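Local atomic coordinates of R.MvaI (Kocuria varians, PDB entry 2OA9), a protein that probably cuts double-stranded DNA at a specific target sequence, which it recognises asymmetrically as a monomer, in a metal-dependent reaction. Residues A[122-134]-A[145-157]. Sequence-based numbering, arbitrary orientation.
With CD (cadmium ion), chain G.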
loop_
_atom_site.group_PDB
_atom_site.type_symbol
_atom_site.label_atom_id
_atom_site.label_comp_id
_atom_site.label_asym_id
_atom_site.label_seq_id
_atom_site.Cartn_x
_atom_site.Cartn_y
_atom_site.Cartn_z
ATOM N N LYS A 122 4.955 -7.109 -17.682
ATOM C CA LYS A 122 5.978 -6.409 -16.893
ATOM C C LYS A 122 5.613 -4.933 -16.799
ATOM O O LYS A 122 5.028 -4.368 -17.713
ATOM C CB LYS A 122 7.340 -6.601 -17.517
ATOM C CG LYS A 122 8.487 -6.099 -16.621
ATOM C CD LYS A 122 9.848 -6.656 -17.074
ATOM C CE LYS A 122 10.270 -6.348 -18.476
ATOM N NZ LYS A 122 10.570 -4.924 -18.706
ATOM N N ILE A 123 5.985 -4.263 -15.723
ATOM C CA ILE A 123 5.864 -2.799 -15.659
ATOM C C ILE A 123 7.201 -2.170 -16.064
ATOM O O ILE A 123 8.279 -2.652 -15.714
ATOM C CB ILE A 123 5.479 -2.328 -14.249
ATOM C CG1 ILE A 123 4.195 -3.034 -13.747
ATOM C CG2 ILE A 123 5.341 -0.783 -14.197
ATOM C CD1 ILE A 123 2.963 -2.658 -14.508
ATOM N N ASP A 124 7.143 -1.149 -16.893
ATOM C CA ASP A 124 8.325 -0.363 -17.237
ATOM C C ASP A 124 8.047 1.114 -16.964
ATOM O O ASP A 124 6.997 1.652 -17.319
ATOM C CB ASP A 124 8.835 -0.607 -18.692
ATOM C CG ASP A 124 10.197 -0.065 -18.922
ATOM O OD1 ASP A 124 11.169 -0.550 -18.275
ATOM O OD2 ASP A 124 10.411 0.899 -19.696
ATOM N N ILE A 125 9.011 1.794 -16.360
ATOM C CA ILE A 125 8.868 3.213 -16.101
ATOM C C ILE A 125 9.418 4.008 -17.280
ATOM O O ILE A 125 10.593 3.959 -17.585
ATOM C CB ILE A 125 9.552 3.650 -14.765
ATOM C CG1 ILE A 125 9.251 2.715 -13.598
ATOM C CG2 ILE A 125 9.124 5.075 -14.430
ATOM C CD1 ILE A 125 7.769 2.605 -13.144
ATOM N N ASP A 126 8.544 4.763 -17.934
ATOM C CA ASP A 126 8.924 5.661 -19.015
ATOM C C ASP A 126 9.198 7.023 -18.375
ATOM O O ASP A 126 8.352 7.887 -18.396
ATOM C CB ASP A 126 7.778 5.707 -20.029
ATOM C CG ASP A 126 8.107 6.447 -21.270
ATOM O OD1 ASP A 126 9.145 7.197 -21.299
ATOM O OD2 ASP A 126 7.352 6.333 -22.254
ATOM N N TRP A 127 10.393 7.187 -17.833
ATOM C CA TRP A 127 10.712 8.375 -17.038
ATOM C C TRP A 127 10.599 9.679 -17.846
ATOM O O TRP A 127 10.159 10.708 -17.327
ATOM C CB TRP A 127 12.123 8.255 -16.430
ATOM C CG TRP A 127 12.262 7.204 -15.352
ATOM C CD1 TRP A 127 12.761 5.926 -15.494
ATOM C CD2 TRP A 127 11.917 7.338 -13.962
ATOM N NE1 TRP A 127 12.713 5.274 -14.288
ATOM C CE2 TRP A 127 12.223 6.120 -13.329
ATOM C CE3 TRP A 127 11.401 8.379 -13.176
ATOM C CZ2 TRP A 127 11.973 5.899 -11.978
ATOM C CZ3 TRP A 127 11.180 8.148 -11.835
ATOM C CH2 TRP A 127 11.477 6.941 -11.257
ATOM N N GLU A 128 11.000 9.636 -19.110
ATOM C CA GLU A 128 10.993 10.839 -19.948
ATOM C C GLU A 128 9.582 11.318 -20.258
ATOM O O GLU A 128 9.319 12.506 -20.297
ATOM C CB GLU A 128 11.762 10.611 -21.246
ATOM C CG GLU A 128 11.853 11.844 -22.156
ATOM C CD GLU A 128 12.636 13.016 -21.569
ATOM O OE1 GLU A 128 13.399 12.830 -20.582
ATOM O OE2 GLU A 128 12.510 14.142 -22.120
ATOM N N SER A 129 8.664 10.388 -20.484
ATOM C CA SER A 129 7.271 10.743 -20.710
ATOM C C SER A 129 6.476 10.836 -19.400
ATOM O O SER A 129 5.317 11.209 -19.423
ATOM C CB SER A 129 6.625 9.758 -21.684
ATOM O OG SER A 129 7.317 9.852 -22.930
ATOM N N GLN A 130 7.112 10.520 -18.279
ATOM C CA GLN A 130 6.453 10.525 -16.976
ATOM C C GLN A 130 5.207 9.674 -16.980
ATOM O O GLN A 130 4.146 10.111 -16.546
ATOM C CB GLN A 130 6.090 11.954 -16.548
ATOM C CG GLN A 130 7.202 12.937 -16.619
ATOM C CD GLN A 130 7.720 13.286 -15.269
ATOM O OE1 GLN A 130 7.322 14.305 -14.688
ATOM N NE2 GLN A 130 8.607 12.445 -14.742
ATOM N N VAL A 131 5.328 8.452 -17.498
ATOM C CA VAL A 131 4.247 7.472 -17.377
ATOM C C VAL A 131 4.824 6.115 -16.957
ATOM O O VAL A 131 5.969 5.819 -17.173
ATOM C CB VAL A 131 3.412 7.322 -18.665
ATOM C CG1 VAL A 131 2.923 8.709 -19.149
ATOM C CG2 VAL A 131 4.203 6.612 -19.738
ATOM N N VAL A 132 3.975 5.314 -16.348
ATOM C CA VAL A 132 4.270 3.944 -15.947
ATOM C C VAL A 132 3.515 3.040 -16.903
ATOM O O VAL A 132 2.270 3.077 -16.931
ATOM C CB VAL A 132 3.795 3.721 -14.489
ATOM C CG1 VAL A 132 3.938 2.290 -14.055
ATOM C CG2 VAL A 132 4.512 4.663 -13.545
ATOM N N ARG A 133 4.233 2.248 -17.693
ATOM C CA ARG A 133 3.638 1.423 -18.732
ATOM C C ARG A 133 3.513 -0.025 -18.348
ATOM O O ARG A 133 4.411 -0.594 -17.699
ATOM C CB ARG A 133 4.475 1.486 -20.009
ATOM C CG ARG A 133 4.602 2.839 -20.588
ATOM C CD ARG A 133 5.342 2.896 -21.908
ATOM N NE ARG A 133 5.357 4.246 -22.490
ATOM C CZ ARG A 133 4.371 4.762 -23.229
ATOM N NH1 ARG A 133 3.280 4.063 -23.527
ATOM N NH2 ARG A 133 4.462 6.009 -23.672
ATOM N N LEU A 134 2.394 -0.616 -18.759
ATOM C CA LEU A 134 2.226 -2.072 -18.758
ATOM C C LEU A 134 2.690 -2.657 -20.080
ATOM O O LEU A 134 2.065 -2.416 -21.113
ATOM C CB LEU A 134 0.754 -2.436 -18.483
ATOM C CG LEU A 134 0.407 -3.926 -18.437
ATOM C CD1 LEU A 134 1.068 -4.545 -17.261
ATOM C CD2 LEU A 134 -1.048 -4.107 -18.355
ATOM N N ASP A 145 2.675 -5.002 -26.948
ATOM C CA ASP A 145 1.881 -3.831 -26.546
ATOM C C ASP A 145 2.481 -3.204 -25.323
ATOM O O ASP A 145 2.665 -3.902 -24.325
ATOM C CB ASP A 145 0.461 -4.327 -26.238
ATOM C CG ASP A 145 -0.553 -3.228 -25.925
ATOM O OD1 ASP A 145 -0.304 -2.040 -26.169
ATOM O OD2 ASP A 145 -1.705 -3.520 -25.512
ATOM N N ASN A 146 2.700 -1.897 -25.365
ATOM C CA ASN A 146 3.073 -1.125 -24.181
ATOM C C ASN A 146 2.262 0.181 -24.116
ATOM O O ASN A 146 2.701 1.188 -23.540
ATOM C CB ASN A 146 4.585 -0.890 -24.118
ATOM C CG ASN A 146 5.072 -0.011 -25.202
ATOM O OD1 ASN A 146 4.365 0.294 -26.168
ATOM N ND2 ASN A 146 6.331 0.404 -25.055
ATOM N N SER A 147 1.065 0.153 -24.668
ATOM C CA SER A 147 0.190 1.322 -24.742
ATOM C C SER A 147 -0.520 1.713 -23.475
ATOM O O SER A 147 -0.880 2.907 -23.316
ATOM C CB SER A 147 -0.823 1.149 -25.876
ATOM O OG SER A 147 -1.791 0.160 -25.562
ATOM N N VAL A 148 -0.734 0.764 -22.580
ATOM C CA VAL A 148 -1.483 0.999 -21.366
ATOM C C VAL A 148 -0.560 1.638 -20.333
ATOM O O VAL A 148 0.560 1.152 -20.103
ATOM C CB VAL A 148 -2.120 -0.329 -20.834
ATOM C CG1 VAL A 148 -2.750 -0.077 -19.512
ATOM C CG2 VAL A 148 -3.153 -0.898 -21.839
ATOM N N TYR A 149 -0.998 2.750 -19.734
ATOM C CA TYR A 149 -0.136 3.455 -18.783
ATOM C C TYR A 149 -0.900 4.224 -17.759
ATOM O O TYR A 149 -2.078 4.509 -17.936
ATOM C CB TYR A 149 0.895 4.377 -19.489
ATOM C CG TYR A 149 0.356 5.633 -20.170
ATOM C CD1 TYR A 149 -0.082 6.720 -19.436
ATOM C CD2 TYR A 149 0.379 5.739 -21.545
ATOM C CE1 TYR A 149 -0.514 7.884 -20.062
ATOM C CE2 TYR A 149 -0.055 6.891 -22.189
ATOM C CZ TYR A 149 -0.504 7.952 -21.444
ATOM O OH TYR A 149 -0.970 9.048 -22.139
ATOM N N TRP A 150 -0.195 4.553 -16.695
ATOM C CA TRP A 150 -0.641 5.448 -15.624
ATOM C C TRP A 150 0.246 6.652 -15.682
ATOM O O TRP A 150 1.467 6.512 -15.652
ATOM C CB TRP A 150 -0.459 4.802 -14.224
ATOM C CG TRP A 150 -1.290 3.607 -13.931
ATOM C CD1 TRP A 150 -2.458 3.579 -13.227
ATOM C CD2 TRP A 150 -1.026 2.256 -14.315
ATOM N NE1 TRP A 150 -2.931 2.296 -13.125
ATOM C CE2 TRP A 150 -2.087 1.459 -13.817
ATOM C CE3 TRP A 150 -0.019 1.631 -15.058
ATOM C CZ2 TRP A 150 -2.143 0.088 -14.040
ATOM C CZ3 TRP A 150 -0.072 0.283 -15.264
ATOM C CH2 TRP A 150 -1.129 -0.488 -14.753
ATOM N N SER A 151 -0.304 7.850 -15.772
ATOM C CA SER A 151 0.554 9.017 -15.700
ATOM C C SER A 151 1.142 9.241 -14.320
ATOM O O SER A 151 0.521 8.886 -13.307
ATOM C CB SER A 151 -0.245 10.279 -16.092
ATOM O OG SER A 151 -1.303 10.511 -15.179
ATOM N N PHE A 152 2.318 9.849 -14.248
ATOM C CA PHE A 152 2.886 10.189 -12.950
ATOM C C PHE A 152 1.930 11.107 -12.174
ATOM O O PHE A 152 1.810 10.975 -10.972
ATOM C CB PHE A 152 4.232 10.924 -13.079
ATOM C CG PHE A 152 5.462 10.041 -13.302
ATOM C CD1 PHE A 152 6.735 10.552 -13.071
ATOM C CD2 PHE A 152 5.354 8.742 -13.742
ATOM C CE1 PHE A 152 7.864 9.780 -13.282
ATOM C CE2 PHE A 152 6.471 7.983 -13.978
ATOM C CZ PHE A 152 7.728 8.483 -13.738
ATOM N N ASP A 153 1.265 12.040 -12.854
ATOM C CA ASP A 153 0.379 12.974 -12.153
ATOM C C ASP A 153 -0.799 12.259 -11.507
ATOM O O ASP A 153 -1.209 12.617 -10.408
ATOM C CB ASP A 153 -0.112 14.078 -13.115
ATOM C CG ASP A 153 0.983 15.080 -13.436
ATOM O OD1 ASP A 153 0.767 15.953 -14.304
ATOM O OD2 ASP A 153 2.099 15.059 -12.867
ATOM N N SER A 154 -1.326 11.236 -12.168
ATOM C CA SER A 154 -2.425 10.470 -11.613
ATOM C C SER A 154 -1.981 9.748 -10.352
ATOM O O SER A 154 -2.733 9.662 -9.391
ATOM C CB SER A 154 -3.023 9.499 -12.626
ATOM O OG SER A 154 -2.225 8.344 -12.870
ATOM N N LEU A 155 -0.773 9.206 -10.391
ATOM C CA LEU A 155 -0.249 8.455 -9.260
ATOM C C LEU A 155 0.056 9.389 -8.121
ATOM O O LEU A 155 -0.212 9.070 -6.976
ATOM C CB LEU A 155 1.000 7.655 -9.667
ATOM C CG LEU A 155 0.728 6.593 -10.735
ATOM C CD1 LEU A 155 2.061 5.979 -11.109
ATOM C CD2 LEU A 155 -0.287 5.542 -10.323
ATOM N N GLN A 156 0.594 10.559 -8.439
ATOM C CA GLN A 156 0.821 11.600 -7.448
ATOM C C GLN A 156 -0.468 12.020 -6.740
ATOM O O GLN A 156 -0.488 12.147 -5.512
ATOM C CB GLN A 156 1.439 12.822 -8.103
ATOM C CG GLN A 156 1.783 13.908 -7.109
ATOM C CD GLN A 156 3.191 14.403 -7.307
ATOM O OE1 GLN A 156 4.114 13.874 -6.705
ATOM N NE2 GLN A 156 3.367 15.394 -8.186
ATOM N N ASN A 157 -1.540 12.170 -7.513
ATOM C CA ASN A 157 -2.834 12.536 -6.982
ATOM C C ASN A 157 -3.376 11.455 -6.045
ATOM O O ASN A 157 -3.915 11.784 -5.009
ATOM C CB ASN A 157 -3.837 12.809 -8.119
ATOM C CG ASN A 157 -5.237 13.053 -7.609
ATOM O OD1 ASN A 157 -6.150 12.262 -7.850
ATOM N ND2 ASN A 157 -5.418 14.173 -6.893
HETATM CD CD CD G . 12.934 0.554 -19.227
HETATM O O HOH W 1 12.640 2.384 -17.978
HETATM O O HOH W 2 0.803 4.853 -25.115
HETATM O O HOH W 3 -0.016 -2.212 -22.814
#
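Phe152 presents one face to Gln130, whose CA stands 3.7 Å from the ring centroid and 5° off the normal, a CH-pi contact. The edge of the same ring meets Ile125 CG2 and, in an offset edge-to-face pair with planes at 87°, the face of Trp127; Ile125 CG2 also sits over the centre of the indole. Trp127 NE1 hydrogen-bonds to Glu203 OE2. With its CG between the backbone N and the carbonyl carbon (chi1 70°), the Tyr149 ring is brought under Val131, whose CG1 lies over one face, 3.9 Å from the centroid. Val131 CG2 lies over one face of the Arg133 guanidinium, 3.6 Å above its plane and offset toward the rim, with Asp126 and water 2 at the edge. Trp150 has Val132 O at its edge, 3.3 Å from CE3, while its NE1 bonds to Lys75 O.

These contacts flank the antiparallel pairing of 131-134 with 145-151 in a three-stranded sheet. Val132 and Trp150 form a hydrogen-bonded pair, Val132 N reaching Trp150 O at 2.9 Å. A G1 beta bulge, Gln130 and Val131 both facing Asp126, ends the turn that joins strand 119-126 to strand 131-138; Gln130 O accepts from Phe152 N as helix 152-162 begins.

Arg133 grips Asp126 OD2 side-on through NE (2.9 Å) and NH2, with OD2 lying in the guanidinium plane. NH1 donates to Asn146 O at 2.9 Å, and water 2 bridges it to Ser147 O. A leucine here would probably leave Asp126 without its ion-pair mate and Asn146 O without this donor. Nearby, Asp124 chelates cadmium through OD1 (2.3 Å) and OD2.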